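Local coordinates for protein DNA helicase uvsW (PDB 1RIF) that couples ATP hydrolysis to 3'-5' unwinding of duplex DNA, driving branch migration of Holliday junctions in phage T4 recombination-dependent repair, this chain being its N-terminal and ATP-binding part, at residues 1-7 against 77-82; 11-17 against 57-62; 98-102 against 150-154. The protein carries 1 engineered substitution. All blocks are in the same frame, centred on the assembly; numbering follows the deposited sequence.

Interaction 1 of 3, residues 1-7 against 77-82; sequences MDIKVHF and YKAWID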
loop_
_atom_site.group_PDB
_atom_site.type_symbol
_atom_site.label_atom_id
_atom_site.label_comp_id
_atom_site.label_asym_id
_atom_site.label_seq_id
_atom_site.Cartn_x
_atom_site.Cartn_y
_atom_site.Cartn_z
ATOM N N MET A 1 29.030 -6.787 -6.689
ATOM C CA MET A 1 29.408 -7.952 -5.839
ATOM C C MET A 1 28.521 -9.164 -6.113
ATOM O O MET A 1 28.475 -9.655 -7.246
ATOM C CB MET A 1 29.338 -7.557 -4.363
ATOM C CG MET A 1 28.168 -6.660 -4.010
ATOM S SD MET A 1 28.404 -5.930 -2.375
ATOM C CE MET A 1 29.327 -4.448 -2.802
ATOM N N ASP A 2 27.831 -9.658 -5.087
ATOM C CA ASP A 2 26.954 -10.811 -5.270
ATOM C C ASP A 2 25.573 -10.378 -5.721
ATOM O O ASP A 2 25.047 -10.870 -6.720
ATOM C CB ASP A 2 26.825 -11.610 -3.972
ATOM C CG ASP A 2 28.038 -12.461 -3.692
ATOM O OD1 ASP A 2 28.410 -13.260 -4.578
ATOM O OD2 ASP A 2 28.615 -12.336 -2.591
ATOM N N ILE A 3 24.997 -9.445 -4.973
ATOM C CA ILE A 3 23.666 -8.941 -5.263
ATOM C C ILE A 3 23.622 -7.425 -5.184
ATOM O O ILE A 3 24.065 -6.837 -4.202
ATOM C CB ILE A 3 22.646 -9.508 -4.255
ATOM C CG1 ILE A 3 22.609 -11.035 -4.351
ATOM C CG2 ILE A 3 21.278 -8.917 -4.516
ATOM C CD1 ILE A 3 21.748 -11.684 -3.307
ATOM N N LYS A 4 23.095 -6.798 -6.230
ATOM C CA LYS A 4 22.949 -5.345 -6.278
ATOM C C LYS A 4 21.479 -5.048 -6.509
ATOM O O LYS A 4 20.919 -5.432 -7.533
ATOM C CB LYS A 4 23.784 -4.734 -7.414
ATOM C CG LYS A 4 25.254 -4.522 -7.072
ATOM C CD LYS A 4 25.969 -3.749 -8.169
ATOM C CE LYS A 4 27.415 -3.429 -7.788
ATOM N NZ LYS A 4 28.238 -2.991 -8.964
ATOM N N VAL A 5 20.849 -4.377 -5.552
ATOM C CA VAL A 5 19.436 -4.046 -5.671
ATOM C C VAL A 5 19.257 -2.574 -6.048
ATOM O O VAL A 5 19.576 -1.669 -5.274
ATOM C CB VAL A 5 18.694 -4.376 -4.358
ATOM C CG1 VAL A 5 17.214 -4.102 -4.506
ATOM C CG2 VAL A 5 18.915 -5.837 -4.006
ATOM N N HIS A 6 18.752 -2.349 -7.255
ATOM C CA HIS A 6 18.551 -1.003 -7.765
ATOM C C HIS A 6 17.125 -0.511 -7.667
ATOM O O HIS A 6 16.169 -1.281 -7.733
ATOM C CB HIS A 6 18.979 -0.910 -9.233
ATOM C CG HIS A 6 20.418 -1.234 -9.469
ATOM N ND1 HIS A 6 20.866 -2.521 -9.683
ATOM C CD2 HIS A 6 21.516 -0.443 -9.498
ATOM C CE1 HIS A 6 22.179 -2.506 -9.834
ATOM N NE2 HIS A 6 22.598 -1.257 -9.725
ATOM N N PHE A 7 16.992 0.796 -7.522
ATOM C CA PHE A 7 15.687 1.406 -7.453
ATOM C C PHE A 7 15.075 1.254 -8.859
ATOM O O PHE A 7 15.793 1.272 -9.861
ATOM C CB PHE A 7 15.838 2.883 -7.082
ATOM C CG PHE A 7 14.536 3.588 -6.850
ATOM C CD1 PHE A 7 13.960 3.615 -5.580
ATOM C CD2 PHE A 7 13.869 4.207 -7.905
ATOM C CE1 PHE A 7 12.743 4.247 -5.367
ATOM C CE2 PHE A 7 12.649 4.841 -7.699
ATOM C CZ PHE A 7 12.087 4.859 -6.425
ATOM N N TYR A 77 25.336 -14.635 0.931
ATOM C CA TYR A 77 25.540 -13.660 -0.133
ATOM C C TYR A 77 25.803 -12.247 0.373
ATOM O O TYR A 77 25.343 -11.859 1.450
ATOM C CB TYR A 77 24.334 -13.632 -1.082
ATOM C CG TYR A 77 24.235 -14.826 -2.006
ATOM C CD1 TYR A 77 25.351 -15.281 -2.711
ATOM C CD2 TYR A 77 23.018 -15.478 -2.209
ATOM C CE1 TYR A 77 25.256 -16.359 -3.596
ATOM C CE2 TYR A 77 22.910 -16.557 -3.097
ATOM C CZ TYR A 77 24.032 -16.990 -3.784
ATOM O OH TYR A 77 23.935 -18.046 -4.665
ATOM N N LYS A 78 26.560 -11.492 -0.420
ATOM C CA LYS A 78 26.889 -10.103 -0.109
ATOM C C LYS A 78 26.086 -9.232 -1.068
ATOM O O LYS A 78 26.130 -9.447 -2.283
ATOM C CB LYS A 78 28.391 -9.840 -0.307
ATOM C CG LYS A 78 29.315 -10.558 0.678
ATOM C CD LYS A 78 29.202 -10.002 2.103
ATOM C CE LYS A 78 27.898 -10.407 2.805
ATOM N NZ LYS A 78 27.769 -9.833 4.187
ATOM N N ALA A 79 25.355 -8.252 -0.535
ATOM C CA ALA A 79 24.544 -7.403 -1.398
ATOM C C ALA A 79 24.581 -5.900 -1.140
ATOM O O ALA A 79 24.675 -5.456 0.001
ATOM C CB ALA A 79 23.114 -7.886 -1.366
ATOM N N TRP A 80 24.506 -5.130 -2.229
ATOM C CA TRP A 80 24.481 -3.665 -2.190
ATOM C C TRP A 80 23.048 -3.228 -2.493
ATOM O O TRP A 80 22.461 -3.655 -3.491
ATOM C CB TRP A 80 25.403 -3.050 -3.259
ATOM C CG TRP A 80 25.256 -1.532 -3.380
ATOM C CD1 TRP A 80 25.772 -0.587 -2.533
ATOM C CD2 TRP A 80 24.486 -0.807 -4.359
ATOM N NE1 TRP A 80 25.368 0.672 -2.918
ATOM C CE2 TRP A 80 24.580 0.568 -4.035
ATOM C CE3 TRP A 80 23.724 -1.185 -5.475
ATOM C CZ2 TRP A 80 23.941 1.567 -4.791
ATOM C CZ3 TRP A 80 23.085 -0.186 -6.229
ATOM C CH2 TRP A 80 23.202 1.169 -5.880
ATOM N N ILE A 81 22.492 -2.373 -1.642
ATOM C CA ILE A 81 21.134 -1.901 -1.851
ATOM C C ILE A 81 21.131 -0.416 -2.183
ATOM O O ILE A 81 21.665 0.396 -1.426
ATOM C CB ILE A 81 20.248 -2.143 -0.601
ATOM C CG1 ILE A 81 20.219 -3.635 -0.256
ATOM C CG2 ILE A 81 18.832 -1.658 -0.865
ATOM C CD1 ILE A 81 21.523 -4.164 0.305
ATOM N N ASP A 82 20.540 -0.071 -3.324
ATOM C CA ASP A 82 20.462 1.319 -3.750
ATOM C C ASP A 82 19.971 2.116 -2.540
ATOM O O ASP A 82 18.927 1.803 -1.953
ATOM C CB ASP A 82 19.480 1.443 -4.917
ATOM C CG ASP A 82 19.521 2.805 -5.576
ATOM O OD1 ASP A 82 19.826 3.794 -4.874
ATOM O OD2 ASP A 82 19.228 2.890 -6.788
#

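Interaction 2 of 3, residues 11-17 against 57-62; sequences SHVRIDC and NRLLPF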
loop_
_atom_site.group_PDB
_atom_site.type_symbol
_atom_site.label_atom_id
_atom_site.label_comp_id
_atom_site.label_asym_id
_atom_site.label_seq_id
_atom_site.Cartn_x
_atom_site.Cartn_y
_atom_site.Cartn_z
ATOM N N SER A 11 6.896 0.650 -7.230
ATOM C CA SER A 11 6.145 -0.595 -7.167
ATOM C C SER A 11 7.113 -1.764 -6.961
ATOM O O SER A 11 6.813 -2.699 -6.215
ATOM C CB SER A 11 5.313 -0.801 -8.442
ATOM O OG SER A 11 6.121 -1.094 -9.572
ATOM N N HIS A 12 8.289 -1.685 -7.589
ATOM C CA HIS A 12 9.298 -2.748 -7.501
ATOM C C HIS A 12 10.733 -2.253 -7.453
ATOM O O HIS A 12 11.015 -1.090 -7.701
ATOM C CB HIS A 12 9.220 -3.681 -8.719
ATOM C CG HIS A 12 7.914 -4.392 -8.873
ATOM N ND1 HIS A 12 6.778 -3.772 -9.349
ATOM C CD2 HIS A 12 7.567 -5.676 -8.626
ATOM C CE1 HIS A 12 5.788 -4.645 -9.391
ATOM N NE2 HIS A 12 6.241 -5.809 -8.958
ATOM N N VAL A 13 11.641 -3.167 -7.135
ATOM C CA VAL A 13 13.069 -2.877 -7.137
ATOM C C VAL A 13 13.619 -3.896 -8.130
ATOM O O VAL A 13 12.984 -4.923 -8.370
ATOM C CB VAL A 13 13.734 -3.095 -5.757
ATOM C CG1 VAL A 13 13.322 -1.985 -4.805
ATOM C CG2 VAL A 13 13.359 -4.458 -5.196
ATOM N N ARG A 14 14.772 -3.615 -8.727
ATOM C CA ARG A 14 15.358 -4.544 -9.684
ATOM C C ARG A 14 16.566 -5.205 -9.071
ATOM O O ARG A 14 17.385 -4.544 -8.441
ATOM C CB ARG A 14 15.781 -3.822 -10.964
ATOM C CG ARG A 14 16.280 -4.779 -12.029
ATOM C CD ARG A 14 16.785 -4.071 -13.269
ATOM N NE ARG A 14 18.133 -3.533 -13.100
ATOM C CZ ARG A 14 18.409 -2.247 -12.913
ATOM N NH1 ARG A 14 17.426 -1.352 -12.866
ATOM N NH2 ARG A 14 19.671 -1.852 -12.791
ATOM N N ILE A 15 16.687 -6.511 -9.261
ATOM C CA ILE A 15 17.818 -7.243 -8.707
ATOM C C ILE A 15 18.815 -7.708 -9.768
ATOM O O ILE A 15 18.433 -8.282 -10.785
ATOM C CB ILE A 15 17.347 -8.467 -7.915
ATOM C CG1 ILE A 15 16.278 -8.047 -6.899
ATOM C CG2 ILE A 15 18.543 -9.115 -7.214
ATOM C CD1 ILE A 15 15.735 -9.182 -6.057
ATOM N N ASP A 16 20.092 -7.444 -9.509
ATOM C CA ASP A 16 21.196 -7.817 -10.392
ATOM C C ASP A 16 21.990 -8.905 -9.707
ATOM O O ASP A 16 22.448 -8.723 -8.587
ATOM C CB ASP A 16 22.108 -6.618 -10.635
ATOM C CG ASP A 16 21.552 -5.662 -11.667
ATOM O OD1 ASP A 16 20.330 -5.390 -11.644
ATOM O OD2 ASP A 16 22.347 -5.174 -12.501
ATOM N N CYS A 17 22.160 -10.035 -10.379
ATOM C CA CYS A 17 22.895 -11.155 -9.803
ATOM C C CYS A 17 23.147 -12.216 -10.866
ATOM O O CYS A 17 22.818 -12.027 -12.037
ATOM C CB CYS A 17 22.086 -11.774 -8.669
ATOM S SG CYS A 17 20.513 -12.460 -9.239
ATOM N N ASN A 57 12.002 -10.585 -15.093
ATOM C CA ASN A 57 12.531 -9.257 -15.373
ATOM C C ASN A 57 13.376 -8.845 -14.173
ATOM O O ASN A 57 13.881 -7.728 -14.112
ATOM C CB ASN A 57 11.397 -8.255 -15.575
ATOM C CG ASN A 57 10.666 -8.458 -16.886
ATOM O OD1 ASN A 57 11.185 -8.135 -17.956
ATOM N ND2 ASN A 57 9.452 -9.004 -16.810
ATOM N N ARG A 58 13.528 -9.768 -13.226
ATOM C CA ARG A 58 14.301 -9.534 -12.014
ATOM C C ARG A 58 13.740 -8.352 -11.208
ATOM O O ARG A 58 14.482 -7.620 -10.554
ATOM C CB ARG A 58 15.779 -9.308 -12.364
ATOM C CG ARG A 58 16.464 -10.526 -12.999
ATOM C CD ARG A 58 17.918 -10.216 -13.386
ATOM N NE ARG A 58 18.935 -10.903 -12.573
ATOM C CZ ARG A 58 19.370 -12.148 -12.783
ATOM N NH1 ARG A 58 18.880 -12.865 -13.783
ATOM N NH2 ARG A 58 20.310 -12.669 -12.008
ATOM N N LEU A 59 12.421 -8.180 -11.265
ATOM C CA LEU A 59 11.743 -7.119 -10.533
ATOM C C LEU A 59 11.052 -7.743 -9.333
ATOM O O LEU A 59 10.406 -8.782 -9.452
ATOM C CB LEU A 59 10.705 -6.426 -11.411
ATOM C CG LEU A 59 11.230 -5.635 -12.607
ATOM C CD1 LEU A 59 10.069 -5.048 -13.378
ATOM C CD2 LEU A 59 12.157 -4.532 -12.132
ATOM N N LEU A 60 11.190 -7.106 -8.177
ATOM C CA LEU A 60 10.586 -7.599 -6.946
ATOM C C LEU A 60 9.714 -6.513 -6.312
ATOM O O LEU A 60 10.117 -5.350 -6.239
ATOM C CB LEU A 60 11.683 -7.996 -5.966
ATOM C CG LEU A 60 11.210 -8.496 -4.607
ATOM C CD1 LEU A 60 10.894 -9.977 -4.690
ATOM C CD2 LEU A 60 12.287 -8.235 -3.580
ATOM N N PRO A 61 8.500 -6.866 -5.863
ATOM C CA PRO A 61 7.714 -5.789 -5.260
ATOM C C PRO A 61 8.506 -5.079 -4.151
ATOM O O PRO A 61 9.126 -5.719 -3.296
ATOM C CB PRO A 61 6.440 -6.498 -4.772
ATOM C CG PRO A 61 6.741 -7.962 -4.872
ATOM C CD PRO A 61 7.698 -8.088 -6.013
ATOM N N PHE A 62 8.493 -3.747 -4.210
ATOM C CA PHE A 62 9.214 -2.880 -3.278
ATOM C C PHE A 62 9.130 -3.322 -1.820
ATOM O O PHE A 62 10.154 -3.493 -1.157
ATOM C CB PHE A 62 8.679 -1.453 -3.411
ATOM C CG PHE A 62 9.648 -0.387 -2.994
ATOM C CD1 PHE A 62 10.113 0.538 -3.920
ATOM C CD2 PHE A 62 10.064 -0.274 -1.674
ATOM C CE1 PHE A 62 10.978 1.565 -3.535
ATOM C CE2 PHE A 62 10.931 0.752 -1.274
ATOM C CZ PHE A 62 11.384 1.671 -2.209
#

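Interaction 3 of 3, residues 98-102 against 150-154; sequences EWLSK and RYYLE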
loop_
_atom_site.group_PDB
_atom_site.type_symbol
_atom_site.label_atom_id
_atom_site.label_comp_id
_atom_site.label_asym_id
_atom_site.label_seq_id
_atom_site.Cartn_x
_atom_site.Cartn_y
_atom_site.Cartn_z
ATOM N N GLU A 98 4.310 19.141 15.919
ATOM C CA GLU A 98 4.060 20.550 15.610
ATOM C C GLU A 98 2.991 20.622 14.515
ATOM O O GLU A 98 2.038 21.399 14.606
ATOM C CB GLU A 98 5.340 21.215 15.109
ATOM C CG GLU A 98 5.909 22.271 16.040
ATOM C CD GLU A 98 7.433 22.388 15.914
ATOM O OE1 GLU A 98 7.928 22.659 14.792
ATOM O OE2 GLU A 98 8.133 22.202 16.942
ATOM N N TRP A 99 3.161 19.803 13.480
ATOM C CA TRP A 99 2.213 19.753 12.376
ATOM C C TRP A 99 0.819 19.372 12.881
ATOM O O TRP A 99 -0.178 19.978 12.489
ATOM C CB TRP A 99 2.678 18.738 11.336
ATOM C CG TRP A 99 1.705 18.518 10.214
ATOM C CD1 TRP A 99 1.443 19.359 9.174
ATOM C CD2 TRP A 99 0.860 17.375 10.030
ATOM N NE1 TRP A 99 0.485 18.812 8.347
ATOM C CE2 TRP A 99 0.110 17.595 8.851
ATOM C CE3 TRP A 99 0.660 16.184 10.750
ATOM C CZ2 TRP A 99 -0.825 16.666 8.373
ATOM C CZ3 TRP A 99 -0.270 15.263 10.272
ATOM C CH2 TRP A 99 -1.000 15.510 9.095
ATOM N N LEU A 100 0.756 18.371 13.755
ATOM C CA LEU A 100 -0.518 17.919 14.307
ATOM C C LEU A 100 -1.237 18.980 15.131
ATOM O O LEU A 100 -2.464 19.039 15.144
ATOM C CB LEU A 100 -0.314 16.690 15.196
ATOM C CG LEU A 100 -0.173 15.300 14.572
ATOM C CD1 LEU A 100 0.081 14.296 15.689
ATOM C CD2 LEU A 100 -1.439 14.938 13.780
ATOM N N SER A 101 -0.475 19.814 15.828
ATOM C CA SER A 101 -1.075 20.834 16.673
ATOM C C SER A 101 -1.686 21.998 15.905
ATOM O O SER A 101 -2.410 22.794 16.486
ATOM C CB SER A 101 -0.054 21.355 17.690
ATOM O OG SER A 101 1.028 21.994 17.039
ATOM N N LYS A 102 -1.413 22.100 14.609
ATOM C CA LYS A 102 -1.981 23.189 13.814
ATOM C C LYS A 102 -3.306 22.773 13.174
ATOM O O LYS A 102 -4.031 23.595 12.612
ATOM C CB LYS A 102 -0.990 23.640 12.730
ATOM C CG LYS A 102 -0.830 22.700 11.544
ATOM C CD LYS A 102 -1.707 23.129 10.386
ATOM C CE LYS A 102 -1.522 22.228 9.167
ATOM N NZ LYS A 102 -0.170 22.356 8.574
ATOM N N ARG A 150 -3.977 13.958 4.477
ATOM C CA ARG A 150 -3.769 15.392 4.736
ATOM C C ARG A 150 -2.277 15.721 4.603
ATOM O O ARG A 150 -1.888 16.677 3.934
ATOM C CB ARG A 150 -4.172 15.735 6.172
ATOM C CG ARG A 150 -4.838 17.083 6.390
ATOM C CD ARG A 150 -4.234 18.247 5.632
ATOM N NE ARG A 150 -5.329 18.996 5.021
ATOM C CZ ARG A 150 -5.370 20.314 4.854
ATOM N NH1 ARG A 150 -4.367 21.081 5.247
ATOM N NH2 ARG A 150 -6.443 20.864 4.305
ATOM N N TYR A 151 -1.449 14.935 5.287
ATOM C CA TYR A 151 -0.013 15.135 5.251
ATOM C C TYR A 151 0.491 15.123 3.822
ATOM O O TYR A 151 1.209 16.022 3.412
ATOM C CB TYR A 151 0.708 14.038 6.030
ATOM C CG TYR A 151 2.208 14.179 5.964
ATOM C CD1 TYR A 151 2.896 14.956 6.896
ATOM C CD2 TYR A 151 2.937 13.604 4.918
ATOM C CE1 TYR A 151 4.269 15.164 6.787
ATOM C CE2 TYR A 151 4.309 13.808 4.800
ATOM C CZ TYR A 151 4.968 14.588 5.737
ATOM O OH TYR A 151 6.325 14.798 5.627
ATOM N N TYR A 152 0.126 14.090 3.073
ATOM C CA TYR A 152 0.555 13.971 1.684
ATOM C C TYR A 152 0.069 15.160 0.853
ATOM O O TYR A 152 0.827 15.754 0.080
ATOM C CB TYR A 152 0.018 12.682 1.062
ATOM C CG TYR A 152 0.498 12.496 -0.349
ATOM C CD1 TYR A 152 1.737 11.907 -0.616
ATOM C CD2 TYR A 152 -0.232 13.011 -1.418
ATOM C CE1 TYR A 152 2.240 11.850 -1.911
ATOM C CE2 TYR A 152 0.259 12.960 -2.709
ATOM C CZ TYR A 152 1.497 12.386 -2.954
ATOM O OH TYR A 152 1.998 12.396 -4.242
ATOM N N LEU A 153 -1.207 15.488 1.016
ATOM C CA LEU A 153 -1.836 16.590 0.295
ATOM C C LEU A 153 -1.013 17.872 0.448
ATOM O O LEU A 153 -0.733 18.573 -0.528
ATOM C CB LEU A 153 -3.264 16.776 0.833
ATOM C CG LEU A 153 -4.412 17.517 0.123
ATOM C CD1 LEU A 153 -4.457 18.938 0.579
ATOM C CD2 LEU A 153 -4.287 17.407 -1.384
ATOM N N GLU A 154 -0.601 18.167 1.674
ATOM C CA GLU A 154 0.167 19.376 1.937
ATOM C C GLU A 154 1.615 19.359 1.450
ATOM O O GLU A 154 2.185 20.410 1.155
ATOM C CB GLU A 154 0.168 19.671 3.436
ATOM C CG GLU A 154 -1.200 19.803 4.049
ATOM C CD GLU A 154 -1.134 20.317 5.474
ATOM O OE1 GLU A 154 -0.023 20.331 6.048
ATOM O OE2 GLU A 154 -2.194 20.696 6.019
#

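Interaction 1 of 3, residues 1-7 against 77-82
This contact pairs two parallel β-strands, residues 3-7 and 79-81, at one margin of the four-stranded mixed sheet of the N-terminal domain. The segment axes approach to 4.5 Å and run at 12° to each other. Backbone hydrogen bonds form a regular parallel ladder: Trp80 N donates to Ile3 O (2.6 Å), Val5 N to Trp80 O (2.7 Å) and Asp82 N to Val5 O (2.7 Å), so that Trp80 bonds through its N to Ile3 and through its O to Val5, and Val5 in turn bonds to Trp80 and Asp82. Beyond the strands, aspartate carboxylates prolong the pairing. Lys78 N reaches Asp2 OD2 at 3.1 Å, and Phe7 N reaches Asp82 OD2 at 3.2 Å. One sheet face carries Ile3, Ala79, Val5 and Ile81; Ile3 CB meets Ala79 CB at 3.3 Å, and Ile3 CD1 rests 3.9 Å from Tyr77 CB. On the face bearing Lys4 and Trp80, the indole edge points toward the face of the His6 ring in an offset edge-to-face pair, with centroids 5.4 Å apart and planes at 61°, while Met1 CE packs 4.2 Å from Trp80 CB. Strand 79-81 is the outermost strand here; strand 12-16 flanks strand 3-8 on its other side. Helix 68-74 covers the apolar face through Phe71 against Ile3 and Cys72 against Tyr77, whose hydroxyl bonds to Glu24 of helix 19-28.

Interaction 2 of 3, residues 11-17 against 57-62
Four backbone hydrogen bonds, with N-H...O angles of 155° to 172°, tie residues 11-17 to residues 57-62. Val13 and Leu60 exchange two of them, Val13 N to Leu60 O and Leu60 N to Val13 O, both 2.8 Å; Ile15 N to Arg58 O and Phe62 N to Ser11 O, also 2.8 Å, extend the series to either side. Arg58, in a left-handed backbone conformation just ahead of strand 59-61, sends its side chain along the other strand, where NE makes a weak bond to Ile15 O (3.2 Å). Its guanidinium has firmer partners in the carboxylate of Glu19 and the carbonyl of Glu18. The pattern is that of an antiparallel ladder, with segment axes at 144° and strand 59-61 at the edge of the N-terminal domain's mixed sheet. Pro61 occupies a non-hydrogen-bonded pair with His12, a position where its missing amide hydrogen costs no bond to the neighbouring strand. On one face Val13 CG2 lies 4.0 Å from Leu60 CB, with Ile15 CD1 4.2 Å from that same Leu60 CB; Ile68 of helix 68-74 touches both Ile15 and Leu60. On the other face, Arg14 CB packs 3.9 Å from Leu59 CD2. Val13 CG1 sits over the Phe62 ring, 4.2 Å from Phe62 CD1. Phe62 also forms a cation-pi contact with Arg130, which begins strand 130-133 of the ATP-binding domain's parallel sheet.

Interaction 3 of 3, residues 98-102 against 150-154
Trp99 gives up more surface than any other residue in this small helix-to-helix contact, 87 Å², followed by Glu154 with 47 Å² and Tyr151 with 41 Å². The indole projects from the last turn of helix 93-101 onto helix 141-155 and is held there in two ways. Its NE1 donates a well-directed hydrogen bond to Glu154 OE1 at 2.8 Å, and its face receives the edge of the Tyr151 ring in a T-shaped pair, with the six-membered rings' centroids 5.6 Å apart and their planes at 80°. The far rim of the indole also rests on the helix itself, Trp99 CZ2 lying 3.6 Å from Tyr151 CA and 4.1 Å from Arg150 CB. Glu154 is the polar hub. Its OE1 also forms a salt bridge with Lys102 NZ at 3.2 Å, while Glu154 OE2 meets Arg150 NH1, one turn earlier in the same helix, at a very short 2.3 Å. One carboxylate thus joins an indole and two positive charges from both segments. Tyr151 keeps its hydroxyl bonded to Glu89 and touches Leu126 of helix 116-128. Helix 141-155 starts within the predicted ATP-binding loop, residues 135-142, so the contact engages the distal end of the helix that follows the P-loop in the RecA-like core of superfamily 2 helicases.

Interactions 1 and 2 belong to one sheet, their centres 11 Å apart: strands 3-8 and 12-16 lie side by side, joined by probable hydrogen bonds His6 N to Arg14 O (2.8 Å) and Lys4 O to Asp16 N (2.9 Å). Interaction 2 is nested along the chain inside the loop closed by interaction 1, and together they set the strand order 59-61, 12-16, 3-8, 79-81. A gold ion lies about 4 Å from the Ala79 side chain and about 9 Å from that of Ile15. Interaction 3 belongs to the ATP-binding domain, its centre about 36 Å and 33 Å from those of interactions 1 and 2. All three lie away from the predicted ATP-binding loop and DEAH box.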